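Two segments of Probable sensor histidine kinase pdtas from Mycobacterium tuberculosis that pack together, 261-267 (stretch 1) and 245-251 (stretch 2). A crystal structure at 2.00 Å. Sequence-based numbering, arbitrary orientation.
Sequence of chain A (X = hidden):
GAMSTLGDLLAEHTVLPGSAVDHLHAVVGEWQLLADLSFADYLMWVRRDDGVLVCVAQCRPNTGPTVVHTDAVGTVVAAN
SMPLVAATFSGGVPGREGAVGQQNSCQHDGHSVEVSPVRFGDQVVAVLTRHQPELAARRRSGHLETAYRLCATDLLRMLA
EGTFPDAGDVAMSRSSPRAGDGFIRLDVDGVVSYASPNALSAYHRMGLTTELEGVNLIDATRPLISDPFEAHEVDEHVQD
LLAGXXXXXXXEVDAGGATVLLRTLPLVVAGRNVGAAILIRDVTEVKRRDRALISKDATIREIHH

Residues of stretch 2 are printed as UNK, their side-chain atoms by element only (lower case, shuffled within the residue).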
# COMPACT_ATOMS: atom_id res chain seq x y z
N LEU A 261 7.94 -9.72 -5.83
CA LEU A 261 8.20 -8.59 -6.74
C LEU A 261 9.25 -7.76 -6.04
O LEU A 261 9.13 -7.52 -4.86
CB LEU A 261 6.97 -7.66 -6.92
CG LEU A 261 5.77 -8.14 -7.69
CD1 LEU A 261 4.72 -6.97 -7.70
CD2 LEU A 261 6.25 -8.46 -9.07
N LEU A 262 10.25 -7.33 -6.79
CA LEU A 262 11.35 -6.55 -6.22
C LEU A 262 11.38 -5.25 -6.95
O LEU A 262 11.22 -5.23 -8.19
CB LEU A 262 12.70 -7.20 -6.50
CG LEU A 262 12.97 -8.53 -5.85
CD1 LEU A 262 14.29 -9.07 -6.39
CD2 LEU A 262 13.06 -8.33 -4.40
N ARG A 263 11.63 -4.16 -6.21
CA ARG A 263 11.92 -2.87 -6.82
C ARG A 263 13.21 -2.27 -6.18
O ARG A 263 13.31 -2.17 -4.95
CB ARG A 263 10.76 -1.93 -6.62
CG ARG A 263 11.08 -0.60 -7.25
CD ARG A 263 10.12 0.39 -6.91
NE ARG A 263 10.60 1.71 -7.33
CZ ARG A 263 9.96 2.81 -7.03
NH1 ARG A 263 8.84 2.73 -6.29
NH2 ARG A 263 10.43 3.99 -7.45
N THR A 264 14.21 -1.95 -7.01
CA THR A 264 15.47 -1.43 -6.51
C THR A 264 15.51 0.08 -6.83
O THR A 264 14.91 0.54 -7.83
CB THR A 264 16.69 -2.14 -7.16
OG1 THR A 264 16.66 -1.92 -8.60
CG2 THR A 264 16.58 -3.68 -6.94
N LEU A 265 16.22 0.80 -5.97
CA LEU A 265 16.38 2.27 -6.03
C LEU A 265 17.79 2.57 -5.58
O LEU A 265 18.12 2.33 -4.45
CB LEU A 265 15.48 2.96 -5.00
CG LEU A 265 14.05 2.98 -5.36
CD1 LEU A 265 13.52 1.74 -4.60
CD2 LEU A 265 13.46 4.31 -4.83
N PRO A 266 18.66 2.96 -6.51
CA PRO A 266 20.02 3.30 -6.08
C PRO A 266 19.98 4.62 -5.26
O PRO A 266 19.14 5.49 -5.53
CB PRO A 266 20.76 3.48 -7.41
CG PRO A 266 19.73 3.81 -8.42
CD PRO A 266 18.43 3.15 -7.95
N LEU A 267 20.81 4.74 -4.23
CA LEU A 267 20.79 5.98 -3.46
C LEU A 267 22.11 6.67 -3.63
O LEU A 267 23.17 6.00 -3.56
CB LEU A 267 20.54 5.70 -2.01
CG LEU A 267 19.23 4.93 -1.71
CD1 LEU A 267 19.28 4.56 -0.31
CD2 LEU A 267 18.04 5.82 -1.93
N UNK A 245 26.25 1.91 -12.52
CA UNK A 245 26.17 1.36 -13.88
C UNK A 245 24.74 1.07 -14.34
O UNK A 245 24.54 0.57 -15.46
c UNK A 245 28.45 0.16 -14.08
o UNK A 245 28.95 1.24 -14.50
o UNK A 245 29.13 -0.84 -13.73
c UNK A 245 26.93 0.01 -13.98
N UNK A 246 23.75 1.31 -13.49
CA UNK A 246 22.41 0.83 -13.80
C UNK A 246 21.36 1.57 -13.01
O UNK A 246 21.59 2.01 -11.91
N UNK A 247 20.20 1.73 -13.59
CA UNK A 247 19.18 2.41 -12.85
C UNK A 247 18.41 1.39 -11.97
O UNK A 247 18.62 0.18 -12.11
n UNK A 247 18.89 5.96 -17.95
c UNK A 247 18.33 3.18 -13.85
c UNK A 247 19.58 5.56 -16.68
c UNK A 247 18.56 5.06 -15.62
c UNK A 247 19.27 4.27 -14.55
N UNK A 248 17.57 1.87 -11.05
CA UNK A 248 16.66 0.94 -10.37
C UNK A 248 15.78 0.17 -11.36
O UNK A 248 15.50 0.65 -12.50
N UNK A 249 15.34 -1.03 -10.96
CA UNK A 249 14.41 -1.80 -11.78
C UNK A 249 13.32 -2.46 -10.96
O UNK A 249 13.45 -2.58 -9.76
c UNK A 249 16.27 -2.35 -13.41
s UNK A 249 16.53 -3.28 -14.92
c UNK A 249 15.79 -2.18 -16.15
c UNK A 249 15.15 -2.91 -12.54
N UNK A 250 12.28 -2.90 -11.65
CA UNK A 250 11.19 -3.69 -11.03
C UNK A 250 11.36 -5.08 -11.57
O UNK A 250 11.61 -5.25 -12.76
c UNK A 250 8.70 1.53 -11.06
c UNK A 250 9.82 -3.08 -11.38
c UNK A 250 8.29 -0.95 -11.02
c UNK A 250 9.57 -1.76 -10.60
n UNK A 250 8.68 0.32 -11.65
n UNK A 250 9.09 2.59 -11.76
n UNK A 250 8.31 1.69 -9.80
N UNK A 251 11.28 -6.10 -10.73
CA UNK A 251 11.32 -7.44 -11.28
C UNK A 251 10.57 -8.47 -10.48
O UNK A 251 10.50 -8.38 -9.26
c UNK A 251 13.70 -7.90 -10.40
c UNK A 251 12.75 -7.90 -11.55
c UNK A 251 15.51 -8.90 -12.31
s UNK A 251 15.38 -7.63 -11.01

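Position 245 carries four side-chain atoms, two carbons and two oxygens, with both oxygens on the second carbon. A carboxylate one methylene from the backbone identifies Asp245, which stays out of reach of stretch 1.

Position 246 has no side-chain atoms, and its carbonyl O lies 4.3 Å from Pro266 CG, a loose van der Waals approach. With backbone alone, it is Gly246.

At position 247 four carbons run in a row and end in a nitrogen. The CA-to-CB bond points away from stretch 1, and the nearest approach of the side chain, CB to Pro266 CG, is 5.6 Å. The unbranched amine is that of Lys247.

Position 248 again has backbone alone. Its CA comes to 3.1 Å from Thr264 O in a CA-H...O contact, and its N to 3.5 Å from Pro266 CD. This is Gly248. Here the absence of a side chain matters, because an ideal CB would point toward stretch 1 and fall 2.1 Å from Thr264 O, a clash.

Position 249 has two carbons, a sulfur and a terminal carbon, unbranched. The CA-to-CB bond points away from stretch 1; the hydrogen bonds of this residue are made by its backbone N and O. Its N donates to Thr264 OG1 (2.8 Å, 165°), and Thr264 N donates to its O (2.9 Å, 165°). The thioether chain is that of Met249.

Position 250 presents three carbons, a nitrogen, and a carbon bearing two more nitrogens. One terminal nitrogen sits 3.4 Å from Arg263 NE, over one face of the Arg263 guanidinium. The group is itself a guanidinium, so this is Arg250, and the nitrogen is NH1. Both atoms are donors on like-charged groups, so this close approach is not a hydrogen bond.

Position 251 repeats the two-carbon, sulfur, carbon chain. Its second side-chain carbon lies 4.1 Å from Leu262 CB, an apolar contact on the same sheet face, although the end of the chain leads away. This is Met251.

The contact works chiefly through backbone pairing. End-to-end directions differ by 165°, and the pairing of Leu262 with Met251 is an antiparallel hydrogen-bonded bridge: Met251 N to Leu262 O and Leu262 N to Met251 O are both 2.7 Å, each at 162°. The neighboring Arg263–Arg250 pair is non-hydrogen-bonded, with CA atoms closer than those of Leu262 and Met251; as residues alternate along each strand, its side chains lie on the opposite face. Arg250 CA approaches Leu262 O at 3.2 Å and Arg263 CA approaches Met249 O at 3.3 Å, both as CA-H...O contacts. Beyond the bridges, Thr264 extends the pairing by using its hydroxyl as acceptor for Met249 N. Together the stretches bury 449 Å², summed over both sides.

Stretch 2 245-251: DGKGMRM
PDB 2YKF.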